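Local coordinates for protein acyl-CoA hydrolase (Bacillus halodurans, PDB 1VPM) that probably hydrolyses the thioester bond of long-chain fatty acyl-CoA molecules, as hotdog-fold acyl-CoA thioesterases do, and binds coenzyme A, at residues 66-71 against 124-129; 90-95 against 139-144; 104-109 against 118-123. One frame throughout, in Å; residues are numbered along the deposited sequence.

Contact 1 (66-71 against 124-129); sequences VVTASI and LTMVAV. With COA (coenzyme A), chain D.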
loop_
_atom_site.group_PDB
_atom_site.type_symbol
_atom_site.label_atom_id
_atom_site.label_comp_id
_atom_site.label_asym_id
_atom_site.label_seq_id
_atom_site.Cartn_x
_atom_site.Cartn_y
_atom_site.Cartn_z
ATOM N N VAL A 66 -12.729 -6.084 18.078
ATOM C CA VAL A 66 -14.088 -5.998 17.554
ATOM C C VAL A 66 -14.147 -6.551 16.138
ATOM O O VAL A 66 -13.131 -6.666 15.454
ATOM C CB VAL A 66 -14.624 -4.563 17.611
ATOM C CG1 VAL A 66 -14.585 -4.035 18.989
ATOM C CG2 VAL A 66 -13.798 -3.629 16.678
ATOM N N VAL A 67 -15.352 -6.905 15.700
ATOM C CA VAL A 67 -15.573 -7.288 14.309
ATOM C C VAL A 67 -16.807 -6.531 13.835
ATOM O O VAL A 67 -17.651 -6.148 14.645
ATOM C CB VAL A 67 -15.830 -8.798 14.116
ATOM C CG1 VAL A 67 -14.594 -9.599 14.524
ATOM C CG2 VAL A 67 -17.028 -9.280 14.871
ATOM N N THR A 68 -16.867 -6.286 12.528
ATOM C CA THR A 68 -18.000 -5.587 11.951
ATOM C C THR A 68 -19.111 -6.585 11.631
ATOM O O THR A 68 -18.916 -7.494 10.834
ATOM C CB THR A 68 -17.609 -4.868 10.696
ATOM O OG1 THR A 68 -16.526 -3.967 10.995
ATOM C CG2 THR A 68 -18.825 -4.082 10.119
ATOM N N ALA A 69 -20.232 -6.480 12.314
ATOM C CA ALA A 69 -21.358 -7.348 12.002
ATOM C C ALA A 69 -22.141 -6.942 10.764
ATOM O O ALA A 69 -22.604 -7.785 9.973
ATOM C CB ALA A 69 -22.320 -7.380 13.177
ATOM N N SER A 70 -22.314 -5.646 10.636
ATOM C CA SER A 70 -23.042 -5.024 9.522
ATOM C C SER A 70 -22.784 -3.517 9.404
ATOM O O SER A 70 -22.264 -2.858 10.302
ATOM C CB SER A 70 -24.553 -5.326 9.625
ATOM O OG SER A 70 -25.087 -4.629 10.699
ATOM N N ILE A 71 -23.099 -2.994 8.226
ATOM C CA ILE A 71 -23.217 -1.588 7.949
ATOM C C ILE A 71 -24.601 -1.347 7.311
ATOM O O ILE A 71 -25.087 -2.155 6.539
ATOM C CB ILE A 71 -21.989 -1.072 7.077
ATOM C CG1 ILE A 71 -22.074 0.436 6.924
ATOM C CG2 ILE A 71 -21.942 -1.733 5.714
ATOM C CD1 ILE A 71 -20.829 1.087 6.317
ATOM N N LEU A 124 -23.065 1.591 11.724
ATOM C CA LEU A 124 -22.569 0.267 11.702
ATOM C C LEU A 124 -22.880 -0.473 12.995
ATOM O O LEU A 124 -23.150 0.138 14.048
ATOM C CB LEU A 124 -21.061 0.297 11.524
ATOM C CG LEU A 124 -20.502 0.880 10.235
ATOM C CD1 LEU A 124 -20.384 2.385 10.357
ATOM C CD2 LEU A 124 -19.101 0.288 9.884
ATOM N N THR A 125 -22.836 -1.782 12.911
ATOM C CA THR A 125 -22.986 -2.615 14.101
ATOM C C THR A 125 -21.664 -3.339 14.302
ATOM O O THR A 125 -21.260 -4.203 13.472
ATOM C CB THR A 125 -24.144 -3.602 13.974
ATOM O OG1 THR A 125 -25.402 -2.902 13.843
ATOM C CG2 THR A 125 -24.225 -4.461 15.240
HETATM N N MSE A 126 -21.026 -3.054 15.447
HETATM C CA MSE A 126 -19.756 -3.642 15.804
HETATM C C MSE A 126 -19.983 -4.593 16.965
HETATM O O MSE A 126 -20.777 -4.290 17.826
HETATM C CB MSE A 126 -18.771 -2.547 16.241
HETATM C CG MSE A 126 -18.590 -1.378 15.280
HETATM SE SE MSE A 126 -18.030 -2.011 13.440
HETATM C CE MSE A 126 -16.340 -2.669 13.989
ATOM N N VAL A 127 -19.257 -5.702 16.994
ATOM C CA VAL A 127 -19.389 -6.707 18.047
ATOM C C VAL A 127 -18.066 -6.874 18.715
ATOM O O VAL A 127 -17.091 -7.102 18.042
ATOM C CB VAL A 127 -19.940 -8.050 17.492
ATOM C CG1 VAL A 127 -19.986 -9.091 18.584
ATOM C CG2 VAL A 127 -21.339 -7.829 16.951
ATOM N N ALA A 128 -18.023 -6.724 20.032
ATOM C CA ALA A 128 -16.791 -6.969 20.802
ATOM C C ALA A 128 -16.571 -8.457 20.904
ATOM O O ALA A 128 -17.542 -9.197 21.128
ATOM C CB ALA A 128 -16.938 -6.382 22.208
ATOM N N VAL A 129 -15.330 -8.895 20.751
ATOM C CA VAL A 129 -14.968 -10.293 20.851
ATOM C C VAL A 129 -13.822 -10.533 21.829
ATOM O O VAL A 129 -12.922 -9.689 21.939
ATOM C CB VAL A 129 -14.644 -10.921 19.483
ATOM C CG1 VAL A 129 -15.837 -10.791 18.550
ATOM C CG2 VAL A 129 -13.370 -10.369 18.844
HETATM N N1A COA D . -26.399 -6.729 11.948
HETATM C C2A COA D . -26.538 -6.131 13.167
HETATM N N3A COA D . -26.318 -6.883 14.335
HETATM C C4A COA D . -25.955 -8.194 14.243
HETATM C C5A COA D . -25.821 -8.820 12.991
HETATM C C6A COA D . -26.052 -8.084 11.824
HETATM N N6A COA D . -26.067 -8.718 10.638
HETATM N N7A COA D . -25.480 -10.127 13.210
HETATM C C8A COA D . -25.392 -10.331 14.555
HETATM N N9A COA D . -25.688 -9.152 15.193
HETATM C C1B COA D . -25.527 -8.889 16.610
HETATM C C2B COA D . -26.526 -9.697 17.407
HETATM O O2B COA D . -27.793 -9.093 17.374
HETATM C C3B COA D . -25.874 -9.692 18.780
HETATM O O3B COA D . -26.357 -8.535 19.441
HETATM P P3B COA D . -26.483 -8.391 21.025
HETATM O O7A COA D . -27.853 -8.773 21.413
HETATM O O8A COA D . -26.261 -7.012 21.502
HETATM O O9A COA D . -25.388 -9.225 21.626
HETATM C C4B COA D . -24.375 -9.672 18.448
HETATM O O4B COA D . -24.296 -9.407 17.046
HETATM C C5B COA D . -23.656 -11.000 18.705
HETATM O O5B COA D . -24.321 -12.014 17.954
HETATM P P1A COA D . -24.769 -13.463 18.570
HETATM O O1A COA D . -26.099 -13.858 17.961
HETATM O O2A COA D . -24.756 -13.457 20.085
HETATM O O3A COA D . -23.608 -14.498 18.142
HETATM P P2A COA D . -23.103 -14.875 16.650
HETATM O O4A COA D . -24.305 -15.063 15.736
HETATM O O5A COA D . -22.187 -16.077 16.808
HETATM O O6A COA D . -22.191 -13.626 16.147
HETATM C CBP COA D . -21.471 -12.214 14.356
HETATM C CCP COA D . -22.659 -12.677 15.200
HETATM C CDP COA D . -21.814 -10.890 13.667
HETATM C CEP COA D . -20.295 -11.992 15.330
HETATM C CAP COA D . -21.133 -13.311 13.305
HETATM O OAP COA D . -22.196 -13.660 12.425
HETATM C C9P COA D . -19.901 -12.908 12.518
HETATM O O9P COA D . -18.655 -13.152 13.131
HETATM N N8P COA D . -19.990 -12.326 11.311
HETATM C C7P COA D . -18.742 -11.979 10.660
HETATM C C6P COA D . -18.155 -10.683 11.227
HETATM C C5P COA D . -16.898 -10.293 10.476
HETATM O O5P COA D . -15.903 -11.045 10.545
HETATM N N4P COA D . -16.926 -9.167 9.756
HETATM C C3P COA D . -15.757 -8.690 9.066
HETATM C C2P COA D . -15.668 -8.960 7.563
HETATM S S1P COA D . -16.123 -10.605 6.866
HETATM O O HOH W 1 -25.439 -1.859 11.015
#

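Contact 2 (90-95 against 139-144); sequences GFVTHT and PQVEPQ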
loop_
_atom_site.group_PDB
_atom_site.type_symbol
_atom_site.label_atom_id
_atom_site.label_comp_id
_atom_site.label_asym_id
_atom_site.label_seq_id
_atom_site.Cartn_x
_atom_site.Cartn_y
_atom_site.Cartn_z
ATOM N N GLY A 90 -16.651 9.370 14.390
ATOM C CA GLY A 90 -17.440 8.246 14.812
ATOM C C GLY A 90 -17.681 8.291 16.317
ATOM O O GLY A 90 -16.819 8.797 17.068
ATOM N N PHE A 91 -18.827 7.792 16.720
ATOM C CA PHE A 91 -19.092 7.504 18.131
ATOM C C PHE A 91 -20.159 6.462 18.318
ATOM O O PHE A 91 -21.016 6.260 17.461
ATOM C CB PHE A 91 -19.424 8.786 18.897
ATOM C CG PHE A 91 -20.449 9.648 18.257
ATOM C CD1 PHE A 91 -20.084 10.653 17.369
ATOM C CD2 PHE A 91 -21.774 9.532 18.615
ATOM C CE1 PHE A 91 -21.039 11.491 16.836
ATOM C CE2 PHE A 91 -22.726 10.375 18.086
ATOM C CZ PHE A 91 -22.343 11.368 17.208
ATOM N N VAL A 92 -20.063 5.774 19.453
ATOM C CA VAL A 92 -21.040 4.770 19.844
ATOM C C VAL A 92 -22.290 5.520 20.252
ATOM O O VAL A 92 -22.238 6.416 21.095
ATOM C CB VAL A 92 -20.506 3.878 21.006
ATOM C CG1 VAL A 92 -21.583 2.961 21.500
ATOM C CG2 VAL A 92 -19.345 3.087 20.561
ATOM N N THR A 93 -23.438 5.098 19.707
ATOM C CA THR A 93 -24.702 5.758 19.941
ATOM C C THR A 93 -25.613 4.940 20.826
ATOM O O THR A 93 -26.483 5.508 21.471
ATOM C CB THR A 93 -25.477 5.978 18.634
ATOM O OG1 THR A 93 -25.526 4.777 17.885
ATOM C CG2 THR A 93 -24.800 6.999 17.828
ATOM N N HIS A 94 -25.382 3.636 20.900
ATOM C CA HIS A 94 -26.294 2.695 21.623
ATOM C C HIS A 94 -25.637 1.327 21.653
ATOM O O HIS A 94 -24.824 1.012 20.826
ATOM C CB HIS A 94 -27.667 2.573 20.918
ATOM C CG HIS A 94 -28.752 1.907 21.727
ATOM N ND1 HIS A 94 -29.188 0.622 21.475
ATOM C CD2 HIS A 94 -29.565 2.394 22.698
ATOM C CE1 HIS A 94 -30.184 0.328 22.294
ATOM N NE2 HIS A 94 -30.435 1.378 23.051
ATOM N N THR A 95 -26.020 0.500 22.610
ATOM C CA THR A 95 -25.424 -0.820 22.744
ATOM C C THR A 95 -26.491 -1.872 23.012
ATOM O O THR A 95 -27.547 -1.568 23.545
ATOM C CB THR A 95 -24.389 -0.887 23.900
ATOM O OG1 THR A 95 -25.030 -0.759 25.183
ATOM C CG2 THR A 95 -23.272 0.128 23.714
ATOM N N PRO A 139 -20.012 -2.490 27.770
ATOM C CA PRO A 139 -20.683 -1.544 28.646
ATOM C C PRO A 139 -21.749 -0.721 27.883
ATOM O O PRO A 139 -21.737 -0.606 26.646
ATOM C CB PRO A 139 -19.533 -0.670 29.146
ATOM C CG PRO A 139 -18.430 -0.839 28.180
ATOM C CD PRO A 139 -18.634 -2.085 27.440
ATOM N N GLN A 140 -22.674 -0.152 28.616
ATOM C CA GLN A 140 -23.600 0.801 27.997
ATOM C C GLN A 140 -22.947 2.135 27.721
ATOM O O GLN A 140 -21.889 2.435 28.226
ATOM C CB GLN A 140 -24.796 1.002 28.893
ATOM C CG GLN A 140 -25.636 -0.209 29.018
ATOM C CD GLN A 140 -26.900 0.060 29.831
ATOM O OE1 GLN A 140 -27.091 1.150 30.386
ATOM N NE2 GLN A 140 -27.754 -0.950 29.922
ATOM N N VAL A 141 -23.599 2.930 26.892
ATOM C CA VAL A 141 -23.187 4.283 26.577
ATOM C C VAL A 141 -24.178 5.282 27.218
ATOM O O VAL A 141 -25.375 4.972 27.403
ATOM C CB VAL A 141 -23.068 4.451 25.040
ATOM C CG1 VAL A 141 -24.438 4.545 24.372
ATOM C CG2 VAL A 141 -22.195 5.605 24.714
ATOM N N GLU A 142 -23.640 6.423 27.646
ATOM C CA GLU A 142 -24.403 7.507 28.298
ATOM C C GLU A 142 -24.477 8.681 27.333
ATOM O O GLU A 142 -23.499 9.356 27.168
ATOM C CB GLU A 142 -23.745 7.959 29.597
ATOM C CG GLU A 142 -24.522 9.137 30.236
ATOM C CD GLU A 142 -23.810 9.806 31.423
ATOM O OE1 GLU A 142 -22.900 9.191 32.039
ATOM O OE2 GLU A 142 -24.188 10.962 31.720
ATOM N N PRO A 143 -25.620 8.924 26.673
ATOM C CA PRO A 143 -25.697 10.098 25.750
ATOM C C PRO A 143 -25.688 11.409 26.525
ATOM O O PRO A 143 -26.218 11.455 27.622
ATOM C CB PRO A 143 -27.024 9.902 25.030
ATOM C CG PRO A 143 -27.834 9.027 25.892
ATOM C CD PRO A 143 -26.881 8.169 26.710
ATOM N N GLN A 144 -25.039 12.436 26.004
ATOM C CA GLN A 144 -24.976 13.699 26.729
ATOM C C GLN A 144 -25.448 14.895 25.924
ATOM O O GLN A 144 -26.264 15.678 26.446
ATOM C CB GLN A 144 -23.580 13.931 27.228
ATOM C CG GLN A 144 -23.148 12.853 28.241
ATOM C CD GLN A 144 -21.794 13.102 28.873
ATOM O OE1 GLN A 144 -21.671 13.011 30.128
ATOM N NE2 GLN A 144 -20.763 13.380 28.054
HETATM O O HOH W 2 -26.085 1.747 25.700
#

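Contact 3 (104-109 against 118-123); sequences VRVHSN and LTTESF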
loop_
_atom_site.group_PDB
_atom_site.type_symbol
_atom_site.label_atom_id
_atom_site.label_comp_id
_atom_site.label_asym_id
_atom_site.label_seq_id
_atom_site.Cartn_x
_atom_site.Cartn_y
_atom_site.Cartn_z
ATOM N N VAL A 104 -21.176 7.187 12.071
ATOM C CA VAL A 104 -20.063 7.826 11.421
ATOM C C VAL A 104 -20.571 8.906 10.469
ATOM O O VAL A 104 -21.397 8.648 9.652
ATOM C CB VAL A 104 -19.181 6.811 10.665
ATOM C CG1 VAL A 104 -18.009 7.501 10.010
ATOM C CG2 VAL A 104 -18.629 5.732 11.604
ATOM N N ARG A 105 -19.928 10.081 10.521
ATOM C CA ARG A 105 -20.157 11.168 9.549
ATOM C C ARG A 105 -18.859 11.448 8.823
ATOM O O ARG A 105 -17.751 11.463 9.416
ATOM C CB ARG A 105 -20.726 12.419 10.183
ATOM C CG ARG A 105 -20.127 12.904 11.479
ATOM C CD ARG A 105 -20.737 14.288 11.845
ATOM N NE ARG A 105 -20.582 14.568 13.267
ATOM C CZ ARG A 105 -21.608 14.749 14.104
ATOM N NH1 ARG A 105 -22.870 14.639 13.709
ATOM N NH2 ARG A 105 -21.366 14.996 15.376
ATOM N N VAL A 106 -18.995 11.708 7.531
ATOM C CA VAL A 106 -17.854 11.987 6.659
ATOM C C VAL A 106 -18.109 13.323 5.918
ATOM O O VAL A 106 -19.176 13.554 5.346
ATOM C CB VAL A 106 -17.657 10.863 5.628
ATOM C CG1 VAL A 106 -16.458 11.178 4.763
ATOM C CG2 VAL A 106 -17.563 9.478 6.285
ATOM N N HIS A 107 -17.120 14.212 5.964
ATOM C CA HIS A 107 -17.123 15.499 5.222
ATOM C C HIS A 107 -15.883 15.550 4.356
ATOM O O HIS A 107 -14.867 14.909 4.668
ATOM C CB HIS A 107 -17.055 16.715 6.163
ATOM C CG HIS A 107 -18.323 16.956 6.914
ATOM N ND1 HIS A 107 -18.678 16.218 8.026
ATOM C CD2 HIS A 107 -19.314 17.850 6.704
ATOM C CE1 HIS A 107 -19.850 16.659 8.468
ATOM N NE2 HIS A 107 -20.253 17.654 7.688
ATOM N N SER A 108 -15.993 16.278 3.249
ATOM C CA SER A 108 -14.813 16.661 2.467
ATOM C C SER A 108 -14.441 18.079 2.821
ATOM O O SER A 108 -15.316 18.916 3.042
ATOM C CB SER A 108 -15.065 16.553 0.967
ATOM O OG SER A 108 -16.214 17.316 0.621
ATOM N N ASN A 109 -13.159 18.338 2.870
ATOM C CA ASN A 109 -12.636 19.665 3.004
ATOM C C ASN A 109 -11.903 20.034 1.707
ATOM O O ASN A 109 -10.907 19.433 1.356
ATOM C CB ASN A 109 -11.722 19.745 4.201
ATOM C CG ASN A 109 -11.629 21.126 4.737
ATOM O OD1 ASN A 109 -11.631 22.108 3.972
ATOM N ND2 ASN A 109 -11.573 21.239 6.058
ATOM N N LEU A 118 -20.826 17.784 3.530
ATOM C CA LEU A 118 -21.194 16.454 4.020
ATOM C C LEU A 118 -21.197 15.428 2.870
ATOM O O LEU A 118 -21.847 15.622 1.827
ATOM C CB LEU A 118 -22.534 16.497 4.707
ATOM C CG LEU A 118 -22.985 15.200 5.361
ATOM C CD1 LEU A 118 -22.238 14.843 6.546
ATOM C CD2 LEU A 118 -24.483 15.343 5.734
ATOM N N THR A 119 -20.354 14.381 3.028
ATOM C CA THR A 119 -20.169 13.357 2.017
ATOM C C THR A 119 -21.167 12.233 2.251
ATOM O O THR A 119 -21.901 11.819 1.371
ATOM C CB THR A 119 -18.790 12.714 2.162
ATOM O OG1 THR A 119 -17.796 13.729 2.168
ATOM C CG2 THR A 119 -18.528 11.757 1.009
ATOM N N THR A 120 -21.168 11.730 3.482
ATOM C CA THR A 120 -22.168 10.750 3.864
ATOM C C THR A 120 -22.191 10.557 5.371
ATOM O O THR A 120 -21.401 11.110 6.117
ATOM C CB THR A 120 -21.880 9.416 3.186
ATOM O OG1 THR A 120 -23.045 8.533 3.260
ATOM C CG2 THR A 120 -20.665 8.816 3.809
ATOM N N GLU A 121 -23.208 9.826 5.803
ATOM C CA GLU A 121 -23.397 9.390 7.184
ATOM C C GLU A 121 -23.803 7.939 7.173
ATOM O O GLU A 121 -24.527 7.495 6.265
ATOM C CB GLU A 121 -24.515 10.202 7.846
ATOM C CG GLU A 121 -24.291 11.685 7.930
ATOM C CD GLU A 121 -25.499 12.422 8.478
ATOM O OE1 GLU A 121 -26.480 12.502 7.715
ATOM O OE2 GLU A 121 -25.438 12.922 9.620
ATOM N N SER A 122 -23.449 7.210 8.205
ATOM C CA SER A 122 -23.788 5.817 8.235
ATOM C C SER A 122 -23.851 5.305 9.683
ATOM O O SER A 122 -23.373 5.930 10.587
ATOM C CB SER A 122 -22.758 5.100 7.338
ATOM O OG SER A 122 -21.903 4.225 8.008
ATOM N N PHE A 123 -24.585 4.227 9.875
ATOM C CA PHE A 123 -24.530 3.425 11.113
ATOM C C PHE A 123 -23.957 2.039 10.835
ATOM O O PHE A 123 -24.230 1.441 9.777
ATOM C CB PHE A 123 -25.917 3.192 11.671
ATOM C CG PHE A 123 -26.619 4.441 12.118
ATOM C CD1 PHE A 123 -26.321 5.008 13.363
ATOM C CD2 PHE A 123 -27.626 4.991 11.365
ATOM C CE1 PHE A 123 -26.996 6.170 13.804
ATOM C CE2 PHE A 123 -28.265 6.120 11.798
ATOM C CZ PHE A 123 -27.949 6.707 13.027
HETATM O O HOH W 3 -17.842 15.465 0.102
#

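Contact 1 (66-71 against 124-129)
Met126, a selenomethionine, folds back over the strand of Thr68. Its CB lies 4.1 Å from Val67 O; bends at chi2 and chi3, both near -60°, turn the chain so that SE comes 3.5 Å from Thr68 OG1. CE ends 3.3 Å from the same hydroxyl and also reaches Val66 CG2. Methionine's long unbranched chain, here carrying selenium for sulfur, can curl along its neighbours. Thr68 OG1 is hydrogen-bonded to Asp51 of helix 43-62, the long helix that the antiparallel sheet wraps in the hotdog fold. Strands 66-71 and 124-129 run antiparallel within that sheet, with paired N-H...O bonds between Val67 and Val127. A classic beta bulge follows, where Ala69 and Ser70 both face Thr125: Ala69 N gives Thr125 O a 2.8 Å bond, while that from Ser70 N is weak. Coenzyme A lies along the face that carries Val67, Ser70, Thr125 and Val127; its N4P donates to the backbone oxygen Thr68 O, its adenine N1A sits 2.8 Å from Ser70 OG, and Thr125 CG2 touches N3A. Ala69, with only CB as side chain, puts that methyl 3.6 Å from the pantetheine carbon CDP, while a water joins Ser70 OG to Thr125 OG1.

Contact 2 (90-95 against 139-144)
Val141 holds CG1 between its own backbone N and carbonyl carbon (chi1 75°), which sends CG2 anti to the N, and the two methyls spread over the backbone of strand 90-95. CG1 comes 3.7 Å from both Thr93 O and His94 N, and CG2 lies 3.7 Å from Val92 O, a buried carbonyl oxygen with no hydrogen-bonding partner in the model. Val92 answers with CG1 swung anti to its backbone N (chi1 173°), and this methyl meets Val141 CB at 4.1 Å, the two side chains crossing at a slant. Branched, apolar valines fit here because each offers a broad methyl surface close to the main chain. Thr95 lies farther along, over 139-140; its CG2 rests 3.4 Å from Pro139 O, and its hydroxyl lies against Gln140 CA and, farther off, Gln140 CG.

Strand 90-95 belongs to the antiparallel sheet of the hotdog fold, whereas the short strand 140-142 pairs in parallel with 16-18 in a separate small sheet. No direct hydrogen bond links the two segments, and their axes stay 5.9 Å apart at closest approach. One water bridges them: it donates to Thr95 OG1 at 2.8 Å and accepts from Val141 N at 3.0 Å. Threonine suits this position by combining a methyl for the packing with a hydroxyl for the solvent bridge. His61 of helix 43-62 lies against Val92, Thr95 and Val141, and its NE2 is hydrogen-bonded to Pro139 O, tying the connection after the main sheet to the central helix.

Contact 3 (104-109 against 118-123)
Over one face of the His107 ring sits Leu118 CD1, 3.8 Å from the centroid and 26° off its normal: a CH-pi contact, displaced toward the CE1 and NE2 rim. The CD2 corner of the ring comes 3.5 Å from Leu118 N. With CG anti to its carbonyl carbon (chi1 -72°), His107 brings the ring close to the neighbouring strand; leucine suits the opposing place because its branched end can lie across an aromatic face. Val106 CG2 meets Thr120 CG2 side by side on the face turned to helix 43-62, while its CG1 lies 3.8 Å from Thr119 CB.

The strands form a beta hairpin of the hotdog sheet. Regular pairing of Val104 with Ser122 gives way to a classic bulge in which Thr119 and Thr120 both face Val106. Val106 O takes two bonds, a shorter from Thr119 N (2.7 Å) and a longer from Thr120 N (3.3 Å), from the same face of its carbonyl plane. At the bulge a water lies between Thr119 OG1 and Ser108 OG. Arg105 and Glu121 are paired across the strands on the His107 face, Arg105 NH1 and Glu121 OE2 staying 5.1 Å apart; Arg105 bonds instead to Glu89 and Glu147, Glu121 to Tyr103. No salt bridge joins them, though their opposite charges may attract weakly, and the pairing is carried by backbone bonds and the side chains of Val106, Leu118 and His107.

Contacts 1 and 3 share strand 116-129 and are buried antiparallel pairings, each interrupted by a classic bulge; they meet where Ile71 packs on Ser122 and Phe123. Contact 2, only partly buried, joins another strand of the main sheet, 85-95, to the short strand 140-142, relying on valine packing and a water in place of backbone bonds. Contact 3 touches it through Phe91 and Arg105, since strands 85-95 and 99-109 are neighbours. The chemistry follows place: contact 1 lines a coenzyme A pocket with Ala69, Ser70, Thr125 and Val127, whereas contact 3, which meets a coenzyme A through Thr119, turns valines, threonine and serine toward helix 43-62 and puts Arg105, His107, Leu118 and Glu121 on the other face.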